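Local coordinates for protein FACT-Spt16 (Cicer arietinum, PDB 5CE6) that is a subunit of the FACT histone chaperone complex, in which its N-terminal domain probably binds histones H3-H4, at residues T85-V88 / Q93-V96; S108-A113 / I121-K126; Y329-K334 / V357-K362. All coordinates share one frame; numbering follows the deposited sequence.

Interaction 1 (T85-V88 / Q93-V96)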
ATOM      1  N   THR A  85      12.241 -16.917   5.985  1.00 19.85           N
ATOM      2  CA  THR A  85      13.614 -16.441   6.096  1.00 22.91           C
ATOM      3  C   THR A  85      13.703 -15.404   7.207  1.00 17.28           C
ATOM      4  O   THR A  85      12.827 -14.555   7.344  1.00 18.95           O
ATOM      5  CB  THR A  85      14.099 -15.829   4.763  1.00 20.31           C
ATOM      6  OG1 THR A  85      14.137 -16.845   3.753  1.00 21.70           O
ATOM      7  CG2 THR A  85      15.490 -15.227   4.896  1.00 20.15           C
ATOM      8  N   ILE A  86      14.762 -15.488   8.009  1.00 19.82           N
ATOM      9  CA  ILE A  86      15.056 -14.463   9.006  1.00 18.01           C
ATOM     10  C   ILE A  86      16.348 -13.747   8.610  1.00 18.09           C
ATOM     11  O   ILE A  86      17.337 -14.393   8.274  1.00 18.82           O
ATOM     12  CB  ILE A  86      15.256 -15.101  10.382  1.00 22.83           C
ATOM     13  CG1 ILE A  86      13.968 -15.788  10.854  1.00 19.15           C
ATOM     14  CG2 ILE A  86      15.733 -14.073  11.392  1.00 20.50           C
ATOM     15  CD1 ILE A  86      14.219 -16.849  11.937  1.00 20.49           C
ATOM     16  N   MET A  87      16.342 -12.418   8.651  1.00 17.44           N
ATOM     17  CA  MET A  87      17.547 -11.657   8.338  1.00 17.60           C
ATOM     18  C   MET A  87      17.830 -10.673   9.462  1.00 19.03           C
ATOM     19  O   MET A  87      16.945  -9.911   9.861  1.00 18.97           O
ATOM     20  CB  MET A  87      17.385 -10.918   7.006  1.00 16.71           C
ATOM     21  CG  MET A  87      18.578 -10.098   6.589  1.00 25.48           C
ATOM     22  SD  MET A  87      18.467  -9.687   4.833  1.00 24.16           S
ATOM     23  CE  MET A  87      16.915  -8.806   4.778  1.00 28.67           C
ATOM     24  N   VAL A  88      19.060 -10.695   9.968  1.00 18.76           N
ATOM     25  CA  VAL A  88      19.446  -9.824  11.076  1.00 19.21           C
ATOM     26  C   VAL A  88      20.643  -8.947  10.715  1.00 19.47           C
ATOM     27  O   VAL A  88      21.729  -9.445  10.406  1.00 21.56           O
ATOM     28  CB  VAL A  88      19.773 -10.627  12.348  1.00 21.90           C
ATOM     29  CG1 VAL A  88      20.261  -9.695  13.445  1.00 22.20           C
ATOM     30  CG2 VAL A  88      18.544 -11.393  12.823  1.00 20.70           C
ATOM     31  N   GLN A  93      27.900  -7.235  10.375  1.00 26.04           N
ATOM     32  CA  GLN A  93      27.444  -8.476   9.754  1.00 28.83           C
ATOM     33  C   GLN A  93      25.966  -8.434   9.389  1.00 27.98           C
ATOM     34  O   GLN A  93      25.197  -7.656   9.955  1.00 25.52           O
ATOM     35  CB  GLN A  93      27.677  -9.665  10.692  1.00 28.76           C
ATOM     36  CG  GLN A  93      29.112  -9.848  11.161  1.00 26.41           C
ATOM     37  CD  GLN A  93      29.277 -11.063  12.050  1.00 40.37           C
ATOM     38  OE1 GLN A  93      28.616 -11.185  13.082  1.00 36.89           O
ATOM     39  NE2 GLN A  93      30.154 -11.975  11.649  1.00 43.19           N
ATOM     40  N   ILE A  94      25.574  -9.277   8.437  1.00 22.06           N
ATOM     41  CA  ILE A  94      24.159  -9.546   8.186  1.00 20.98           C
ATOM     42  C   ILE A  94      23.985 -11.054   8.255  1.00 25.28           C
ATOM     43  O   ILE A  94      24.602 -11.776   7.485  1.00 21.91           O
ATOM     44  CB  ILE A  94      23.715  -9.061   6.803  1.00 20.01           C
ATOM     45  CG1 ILE A  94      23.969  -7.556   6.665  1.00 23.01           C
ATOM     46  CG2 ILE A  94      22.225  -9.353   6.581  1.00 18.97           C
ATOM     47  CD1 ILE A  94      23.523  -6.968   5.340  1.00 21.58           C
ATOM     48  N   HIS A  95      23.160 -11.523   9.184  1.00 21.40           N
ATOM     49  CA  HIS A  95      22.923 -12.951   9.328  1.00 21.93           C
ATOM     50  C   HIS A  95      21.615 -13.326   8.664  1.00 20.95           C
ATOM     51  O   HIS A  95      20.618 -12.635   8.822  1.00 20.86           O
ATOM     52  CB  HIS A  95      22.892 -13.330  10.807  1.00 22.76           C
ATOM     53  CG  HIS A  95      24.209 -13.175  11.491  1.00 23.97           C
ATOM     54  ND1 HIS A  95      25.073 -14.231  11.695  1.00 25.22           N
ATOM     55  CD2 HIS A  95      24.817 -12.086  12.019  1.00 26.34           C
ATOM     56  CE1 HIS A  95      26.153 -13.799  12.318  1.00 31.90           C
ATOM     57  NE2 HIS A  95      26.022 -12.498  12.527  1.00 28.81           N
ATOM     58  N   VAL A  96      21.625 -14.410   7.898  1.00 21.23           N
ATOM     59  CA  VAL A  96      20.421 -14.882   7.240  1.00 20.50           C
ATOM     60  C   VAL A  96      20.205 -16.334   7.620  1.00 21.35           C
ATOM     61  O   VAL A  96      21.136 -17.121   7.559  1.00 22.40           O
ATOM     62  CB  VAL A  96      20.537 -14.766   5.712  1.00 20.08           C
ATOM     63  CG1 VAL A  96      19.235 -15.160   5.046  1.00 19.48           C
ATOM     64  CG2 VAL A  96      20.910 -13.332   5.306  1.00 20.12           C
TER
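M87 lies alongside I94, the two side chains pointing the same way on the face of the sheet they share with V96. At the root of the side chain, M87 CB lies 4.1 Å from H95 O. The next carbon does most of the touching: M87 CG packs at 3.7 Å on I94 CG2, and meets V96 CG2 more loosely, at 4.2 Å. Because CG stands opposite the backbone N (chi1 180°), the chain rises from the sheet beside I94, and SD still grazes the same I94 methyl. The bend at the last torsion (chi3 59°) then turns the terminal CE off from strand 93-96; V56 of the neighbouring strand 53-58 also packs against this methionine. Strands 85-89 and 93-98 form an antiparallel beta hairpin within the six-stranded mixed sheet of the N-terminal lobe. M87 and V96 make up a non-hydrogen-bonded pair, whereas V88 and H95 are a hydrogen-bonded one, with V88 N to H95 O at 2.7 Å and H95 N to V88 O at 2.8 Å. The former bond lies in the carbonyl plane. Further along, the side chains of T85 and V96 cross at an oblique angle, T85 CG2 meeting V96 CG1 at 3.7 Å. V88 and H95 turn to the opposite face, where helix 133-145 covers them. There the H95 imidazole is held at both nitrogens: ND1 is hydrogen-bonded to H124 NE2, and NE2 donates to Q93 OE1 at 3.0 Å, approaching from above the amide plane and so missing its lone pairs.

Interaction 2 (S108-A113 / I121-K126)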
ATOM      1  N   SER A 108      25.769 -14.412  -3.830  1.00 31.39           N
ATOM      2  CA  SER A 108      26.178 -13.372  -4.769  1.00 37.25           C
ATOM      3  C   SER A 108      26.222 -11.965  -4.170  1.00 33.40           C
ATOM      4  O   SER A 108      26.832 -11.067  -4.749  1.00 32.04           O
ATOM      5  CB  SER A 108      25.260 -13.376  -5.993  1.00 39.18           C
ATOM      6  OG  SER A 108      23.929 -13.056  -5.630  1.00 41.67           O
ATOM      7  N   VAL A 109      25.575 -11.765  -3.026  1.00 27.95           N
ATOM      8  CA  VAL A 109      25.550 -10.437  -2.408  1.00 24.44           C
ATOM      9  C   VAL A 109      26.611 -10.260  -1.312  1.00 22.16           C
ATOM     10  O   VAL A 109      26.740  -9.185  -0.736  1.00 24.10           O
ATOM     11  CB  VAL A 109      24.133 -10.056  -1.899  1.00 36.39           C
ATOM     12  CG1 VAL A 109      23.130 -10.104  -3.033  1.00 37.45           C
ATOM     13  CG2 VAL A 109      23.680 -10.978  -0.793  1.00 32.25           C
ATOM     14  N   LYS A 110      27.386 -11.306  -1.042  1.00 25.70           N
ATOM     15  CA  LYS A 110      28.456 -11.207  -0.045  1.00 26.32           C
ATOM     16  C   LYS A 110      29.488 -10.135  -0.396  1.00 27.09           C
ATOM     17  O   LYS A 110      29.764  -9.244   0.406  1.00 27.11           O
ATOM     18  CB  LYS A 110      29.147 -12.554   0.161  1.00 28.11           C
ATOM     19  CG  LYS A 110      28.361 -13.512   1.041  1.00 25.40           C
ATOM     20  CD  LYS A 110      29.055 -14.859   1.121  1.00 28.95           C
ATOM     21  CE  LYS A 110      28.296 -15.815   2.018  1.00 32.38           C
ATOM     22  NZ  LYS A 110      28.971 -17.153   2.044  1.00 32.40           N
ATOM     23  N   LYS A 111      30.052 -10.220  -1.594  1.00 30.34           N
ATOM     24  CA  LYS A 111      31.025  -9.220  -2.032  1.00 38.27           C
ATOM     25  C   LYS A 111      30.423  -7.802  -2.113  1.00 34.43           C
ATOM     26  O   LYS A 111      31.003  -6.859  -1.568  1.00 33.42           O
ATOM     27  CB  LYS A 111      31.725  -9.639  -3.338  1.00 42.82           C
ATOM     28  N   PRO A 112      29.250  -7.650  -2.763  1.00 33.39           N
ATOM     29  CA  PRO A 112      28.616  -6.323  -2.794  1.00 35.60           C
ATOM     30  C   PRO A 112      28.323  -5.740  -1.411  1.00 34.76           C
ATOM     31  O   PRO A 112      28.411  -4.523  -1.242  1.00 26.95           O
ATOM     32  CB  PRO A 112      27.302  -6.590  -3.528  1.00 33.74           C
ATOM     33  CG  PRO A 112      27.623  -7.733  -4.430  1.00 31.30           C
ATOM     34  CD  PRO A 112      28.548  -8.602  -3.646  1.00 29.01           C
ATOM     35  N   ALA A 113      27.969  -6.582  -0.444  1.00 25.84           N
ATOM     36  CA  ALA A 113      27.690  -6.094   0.907  1.00 22.66           C
ATOM     37  C   ALA A 113      28.977  -5.622   1.579  1.00 23.70           C
ATOM     38  O   ALA A 113      28.992  -4.608   2.277  1.00 23.65           O
ATOM     39  CB  ALA A 113      27.019  -7.176   1.745  1.00 21.82           C
ATOM     40  N   ILE A 121      28.236 -10.888   5.210  1.00 23.84           N
ATOM     41  CA  ILE A 121      27.025 -11.701   5.182  1.00 23.64           C
ATOM     42  C   ILE A 121      27.308 -13.128   5.634  1.00 24.12           C
ATOM     43  O   ILE A 121      28.197 -13.793   5.104  1.00 26.28           O
ATOM     44  CB  ILE A 121      26.403 -11.704   3.793  1.00 25.18           C
ATOM     45  CG1 ILE A 121      25.870 -10.307   3.492  1.00 28.22           C
ATOM     46  CG2 ILE A 121      25.297 -12.740   3.701  1.00 27.90           C
ATOM     47  CD1 ILE A 121      25.150 -10.200   2.202  1.00 35.38           C
ATOM     48  N   ILE A 122      26.547 -13.588   6.621  1.00 23.98           N
ATOM     49  CA  ILE A 122      26.744 -14.925   7.168  1.00 24.99           C
ATOM     50  C   ILE A 122      25.488 -15.730   6.902  1.00 24.38           C
ATOM     51  O   ILE A 122      24.418 -15.376   7.382  1.00 23.53           O
ATOM     52  CB  ILE A 122      26.994 -14.873   8.677  1.00 25.67           C
ATOM     53  CG1 ILE A 122      28.207 -13.996   8.976  1.00 29.91           C
ATOM     54  CG2 ILE A 122      27.196 -16.281   9.240  1.00 26.84           C
ATOM     55  CD1 ILE A 122      29.473 -14.480   8.311  1.00 31.74           C
ATOM     56  N   LEU A 123      25.613 -16.812   6.140  1.00 25.64           N
ATOM     57  CA  LEU A 123      24.433 -17.585   5.769  1.00 24.45           C
ATOM     58  C   LEU A 123      24.294 -18.823   6.643  1.00 25.41           C
ATOM     59  O   LEU A 123      25.192 -19.658   6.698  1.00 27.87           O
ATOM     60  CB  LEU A 123      24.480 -17.956   4.285  1.00 24.44           C
ATOM     61  CG  LEU A 123      24.510 -16.747   3.346  1.00 26.53           C
ATOM     62  CD1 LEU A 123      24.701 -17.179   1.905  1.00 27.60           C
ATOM     63  CD2 LEU A 123      23.234 -15.942   3.482  1.00 25.08           C
ATOM     64  N   HIS A 124      23.171 -18.920   7.346  1.00 24.89           N
ATOM     65  CA  HIS A 124      22.892 -20.078   8.185  1.00 25.81           C
ATOM     66  C   HIS A 124      21.844 -20.921   7.475  1.00 28.43           C
ATOM     67  O   HIS A 124      20.689 -20.513   7.368  1.00 24.47           O
ATOM     68  CB  HIS A 124      22.359 -19.621   9.547  1.00 29.67           C
ATOM     69  CG  HIS A 124      23.236 -18.622  10.235  1.00 25.80           C
ATOM     70  ND1 HIS A 124      24.150 -18.982  11.203  1.00 27.13           N
ATOM     71  CD2 HIS A 124      23.343 -17.279  10.098  1.00 24.93           C
ATOM     72  CE1 HIS A 124      24.782 -17.904  11.632  1.00 27.08           C
ATOM     73  NE2 HIS A 124      24.313 -16.857  10.975  1.00 25.76           N
ATOM     74  N   VAL A 125      22.247 -22.088   6.979  1.00 27.57           N
ATOM     75  CA  VAL A 125      21.349 -22.924   6.183  1.00 29.02           C
ATOM     76  C   VAL A 125      20.485 -23.816   7.067  1.00 28.06           C
ATOM     77  O   VAL A 125      21.012 -24.603   7.862  1.00 28.31           O
ATOM     78  CB  VAL A 125      22.136 -23.838   5.223  1.00 38.64           C
ATOM     79  CG1 VAL A 125      21.189 -24.797   4.507  1.00 42.13           C
ATOM     80  CG2 VAL A 125      22.935 -23.017   4.227  1.00 33.95           C
ATOM     81  N   LYS A 126      19.166 -23.704   6.917  1.00 31.33           N
ATOM     82  CA  LYS A 126      18.239 -24.558   7.658  1.00 38.15           C
ATOM     83  C   LYS A 126      17.749 -25.733   6.817  1.00 37.16           C
ATOM     84  O   LYS A 126      17.156 -25.541   5.749  1.00 34.34           O
ATOM     85  CB  LYS A 126      17.031 -23.762   8.159  1.00 37.47           C
ATOM     86  CG  LYS A 126      16.150 -24.546   9.137  1.00 36.81           C
ATOM     87  CD  LYS A 126      14.794 -23.887   9.324  1.00 33.05           C
ATOM     88  CE  LYS A 126      13.888 -24.151   8.131  1.00 31.22           C
ATOM     89  NZ  LYS A 126      13.492 -25.588   8.022  1.00 31.49           N
TER
HETATM   90  O   HOH W   1      28.150 -17.738   5.039  1.00 25.95           O
HETATM   91  O   HOH W   2      29.745  -9.713   3.096  1.00 27.29           O
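I121 points its side chain into the start of helix 110-117, with V109 and A113 meeting its tip and K110 passing across its base. The helix belongs to a beta-alpha-beta crossover that, together with helix 100-106, links the parallel neighbours 93-98 and 120-125, the latter an outermost strand of the sheet. V109 and I121 cross at a slant. With V109 CG1 beside the backbone N (chi1 -58°), CG2 falls between that N and the carbonyl carbon, and V109 CG2 comes within 3.4 Å of I121 CD1, tighter than usual for two methyls. A113 CB backs the same CD1 at 3.6 Å. K110 is stretched straight beyond CG and runs alongside the strand, crossing the I121 and L123 side chains obliquely: its CG lies 3.8 Å from I121 CB, and its CE 3.8 Å from L123 CD1. Its ammonium forms a salt bridge with E107 and also donates to a water that accepts from L123 N. With an alanine here, the flank of I121 and L123 would probably lose its aliphatic cover, and E107 would be left without this charged mate. A second water bridges the backbones, donating to K110 O at 2.7 Å and accepting from I121 N at 2.9 Å.

Interaction 3 (Y329-K334 / V357-K362)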
ATOM      1  N   TYR A 329     -21.514  14.256  -3.966  1.00 12.23           N
ATOM      2  CA  TYR A 329     -20.450  13.867  -4.869  1.00 11.67           C
ATOM      3  C   TYR A 329     -19.633  15.080  -5.293  1.00 11.82           C
ATOM      4  O   TYR A 329     -18.406  15.019  -5.315  1.00 12.57           O
ATOM      5  CB  TYR A 329     -20.955  13.092  -6.095  1.00 11.74           C
ATOM      6  CG  TYR A 329     -19.805  12.720  -6.998  1.00 12.30           C
ATOM      7  CD1 TYR A 329     -19.432  13.540  -8.051  1.00 14.20           C
ATOM      8  CD2 TYR A 329     -19.055  11.572  -6.762  1.00 10.64           C
ATOM      9  CE1 TYR A 329     -18.375  13.232  -8.847  1.00 14.35           C
ATOM     10  CE2 TYR A 329     -17.975  11.263  -7.555  1.00 10.84           C
ATOM     11  CZ  TYR A 329     -17.644  12.088  -8.596  1.00 12.65           C
ATOM     12  OH  TYR A 329     -16.579  11.782  -9.394  1.00 11.30           O
ATOM     13  N   GLU A 330     -20.311  16.178  -5.624  1.00 12.57           N
ATOM     14  CA  GLU A 330     -19.619  17.397  -6.024  1.00 12.90           C
ATOM     15  C   GLU A 330     -18.698  17.881  -4.915  1.00 12.72           C
ATOM     16  O   GLU A 330     -17.545  18.273  -5.179  1.00 12.55           O
ATOM     17  CB  GLU A 330     -20.626  18.487  -6.401  1.00 16.31           C
ATOM     18  CG  GLU A 330     -21.431  18.148  -7.638  1.00 19.85           C
ATOM     19  CD  GLU A 330     -22.274  19.308  -8.117  1.00 28.31           C
ATOM     20  OE1 GLU A 330     -21.987  19.835  -9.210  1.00 38.28           O
ATOM     21  OE2 GLU A 330     -23.221  19.691  -7.403  1.00 28.91           O
ATOM     22  N   VAL A 331     -19.199  17.821  -3.682  1.00 12.84           N
ATOM     23  CA  VAL A 331     -18.424  18.245  -2.515  1.00 12.82           C
ATOM     24  C   VAL A 331     -17.227  17.321  -2.277  1.00 13.34           C
ATOM     25  O   VAL A 331     -16.106  17.781  -2.008  1.00 12.92           O
ATOM     26  CB  VAL A 331     -19.301  18.337  -1.261  1.00 15.57           C
ATOM     27  CG1 VAL A 331     -18.464  18.689  -0.039  1.00 18.29           C
ATOM     28  CG2 VAL A 331     -20.403  19.386  -1.466  1.00 15.64           C
ATOM     29  N   LEU A 332     -17.458  16.016  -2.393  1.00 12.79           N
ATOM     30  CA  LEU A 332     -16.369  15.046  -2.239  1.00 10.66           C
ATOM     31  C   LEU A 332     -15.262  15.286  -3.255  1.00 10.99           C
ATOM     32  O   LEU A 332     -14.081  15.237  -2.914  1.00 13.39           O
ATOM     33  CB  LEU A 332     -16.888  13.611  -2.365  1.00 10.26           C
ATOM     34  CG  LEU A 332     -15.778  12.568  -2.170  1.00  9.57           C
ATOM     35  CD1 LEU A 332     -15.271  12.657  -0.733  1.00 12.52           C
ATOM     36  CD2 LEU A 332     -16.314  11.168  -2.457  1.00 12.41           C
ATOM     37  N   LEU A 333     -15.639  15.520  -4.507  1.00 11.97           N
ATOM     38  CA  LEU A 333     -14.651  15.798  -5.546  1.00 13.76           C
ATOM     39  C   LEU A 333     -13.813  17.042  -5.228  1.00 12.88           C
ATOM     40  O   LEU A 333     -12.581  17.029  -5.364  1.00 11.67           O
ATOM     41  CB  LEU A 333     -15.342  15.922  -6.913  1.00 11.84           C
ATOM     42  CG  LEU A 333     -14.458  16.342  -8.091  1.00 12.79           C
ATOM     43  CD1 LEU A 333     -13.287  15.382  -8.274  1.00 12.86           C
ATOM     44  CD2 LEU A 333     -15.298  16.394  -9.347  1.00 19.56           C
ATOM     45  N   LYS A 334     -14.474  18.109  -4.797  1.00 15.11           N
ATOM     46  CA  LYS A 334     -13.784  19.360  -4.478  1.00 14.11           C
ATOM     47  C   LYS A 334     -12.861  19.143  -3.274  1.00 15.22           C
ATOM     48  O   LYS A 334     -11.745  19.668  -3.226  1.00 13.13           O
ATOM     49  CB  LYS A 334     -14.819  20.460  -4.210  1.00 13.02           C
ATOM     50  CG  LYS A 334     -14.256  21.840  -3.939  1.00 18.05           C
ATOM     51  CD  LYS A 334     -15.414  22.832  -3.788  1.00 20.95           C
ATOM     52  CE  LYS A 334     -14.936  24.214  -3.379  1.00 31.49           C
ATOM     53  NZ  LYS A 334     -16.093  25.164  -3.320  1.00 32.72           N
ATOM     54  N   VAL A 357     -11.506  18.919   5.010  1.00 16.91           N
ATOM     55  CA  VAL A 357     -12.478  19.301   6.038  1.00 15.78           C
ATOM     56  C   VAL A 357     -12.995  20.721   5.793  1.00 15.25           C
ATOM     57  O   VAL A 357     -14.197  20.977   5.887  1.00 20.14           O
ATOM     58  CB  VAL A 357     -11.868  19.194   7.453  1.00 15.57           C
ATOM     59  CG1 VAL A 357     -12.875  19.638   8.513  1.00 19.28           C
ATOM     60  CG2 VAL A 357     -11.403  17.765   7.722  1.00 16.13           C
ATOM     61  N   SER A 358     -12.089  21.635   5.453  1.00 18.73           N
ATOM     62  CA  SER A 358     -12.472  23.028   5.220  1.00 22.61           C
ATOM     63  C   SER A 358     -13.463  23.167   4.068  1.00 23.28           C
ATOM     64  O   SER A 358     -14.382  23.998   4.115  1.00 23.18           O
ATOM     65  CB  SER A 358     -11.238  23.895   4.957  1.00 30.50           C
ATOM     66  OG  SER A 358     -10.428  24.000   6.112  1.00 36.18           O
ATOM     67  N   VAL A 359     -13.261  22.360   3.032  1.00 18.16           N
ATOM     68  CA  VAL A 359     -14.157  22.351   1.884  1.00 16.79           C
ATOM     69  C   VAL A 359     -15.555  21.884   2.285  1.00 17.54           C
ATOM     70  O   VAL A 359     -16.558  22.509   1.932  1.00 21.95           O
ATOM     71  CB  VAL A 359     -13.614  21.437   0.765  1.00 17.55           C
ATOM     72  CG1 VAL A 359     -14.712  21.080  -0.226  1.00 18.72           C
ATOM     73  CG2 VAL A 359     -12.449  22.105   0.060  1.00 17.86           C
ATOM     74  N   VAL A 360     -15.623  20.777   3.019  1.00 17.08           N
ATOM     75  CA  VAL A 360     -16.917  20.244   3.431  1.00 16.34           C
ATOM     76  C   VAL A 360     -17.602  21.199   4.414  1.00 21.97           C
ATOM     77  O   VAL A 360     -18.808  21.432   4.322  1.00 23.89           O
ATOM     78  CB  VAL A 360     -16.795  18.818   4.010  1.00 15.36           C
ATOM     79  CG1 VAL A 360     -18.169  18.249   4.327  1.00 15.75           C
ATOM     80  CG2 VAL A 360     -16.088  17.903   3.011  1.00 17.28           C
ATOM     81  N   GLU A 361     -16.831  21.788   5.324  1.00 19.45           N
ATOM     82  CA  GLU A 361     -17.401  22.732   6.294  1.00 22.63           C
ATOM     83  C   GLU A 361     -18.052  23.929   5.596  1.00 21.99           C
ATOM     84  O   GLU A 361     -19.107  24.421   6.021  1.00 23.33           O
ATOM     85  CB  GLU A 361     -16.338  23.197   7.299  1.00 24.07           C
ATOM     86  CG  GLU A 361     -16.843  24.205   8.339  1.00 34.88           C
ATOM     87  CD  GLU A 361     -17.846  23.617   9.325  1.00 45.24           C
ATOM     88  OE1 GLU A 361     -18.616  24.400   9.932  1.00 46.37           O
ATOM     89  OE2 GLU A 361     -17.859  22.378   9.503  1.00 49.86           O
ATOM     90  N   LYS A 362     -17.435  24.391   4.512  1.00 25.67           N
ATOM     91  CA  LYS A 362     -17.976  25.517   3.751  1.00 27.43           C
ATOM     92  C   LYS A 362     -19.209  25.148   2.925  1.00 29.43           C
ATOM     93  O   LYS A 362     -20.226  25.842   2.973  1.00 27.55           O
ATOM     94  CB  LYS A 362     -16.902  26.132   2.840  1.00 23.56           C
ATOM     95  CG  LYS A 362     -17.441  27.205   1.886  1.00 36.59           C
ATOM     96  CD  LYS A 362     -16.322  28.025   1.258  1.00 42.60           C
ATOM     97  CE  LYS A 362     -16.861  29.040   0.254  1.00 47.79           C
ATOM     98  NZ  LYS A 362     -17.910  29.924   0.839  1.00 49.39           N
TER
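V359 presents its CG1 methyl to K334 and V331, and these three residues have the most surface buried between the two helices. Helices 323-342 and 349-363 follow one another in the chain and pack as an antiparallel pair in the domain of the metallopeptidase M24 family, whose fold is known as pita-bread. Over the segments described here their axes approach to 9.2 Å, their directions differing by 150°. V359 CG1 packs against the aliphatic run of K334, which it crosses at a slant: K334 CG is the closest carbon, at 3.8 Å, with CB and CD of the same lysine only a little farther away. The lysine is extended along its whole length; chi1 near -177° swings CG away from the backbone N, which carries the chain obliquely past V359 and along helix 349-363 toward its D363 end. Its ammonium ends in a salt bridge with D363, so that the methylenes serve as an apolar lid and the charge ties the first helix to the end of the second. K362 NZ is 6.6 Å from K334 NZ, a like charge whose effect D363 may partly offset. Deeper in, V331 takes over. Its carbonyl O lies 4.0 Å from V359 CG1, and its side chain meets V360 at about a right angle. Both V331 and V360 also rest on F410 of strand 403-414, which joins the helix pair to that sheet. Where the two valines cross, V331 CG1 touches V360 CG2 at 3.9 Å.

In the fold
Interactions 1 and 2 are neighbours in the N-terminal lobe, their centres about 9 Å apart, and they meet where strand 93-98 of interaction 1 pairs with strand 120-125 of interaction 2, through probable hydrogen bonds from H124 N to V96 O (2.7 Å) and from I122 N to I94 O (2.8 Å). The hairpin and the helix cover are thus built on one sheet. Interaction 3 belongs to the M24-like part, on the opposite side of the chain's centre, its centre about 49 Å from that of interaction 1 and about 54 Å from that of interaction 2. The potassium ion, bound by A295, S420 and N422, also lies in the M24-like part, but none of these ligands belongs to the three contacts.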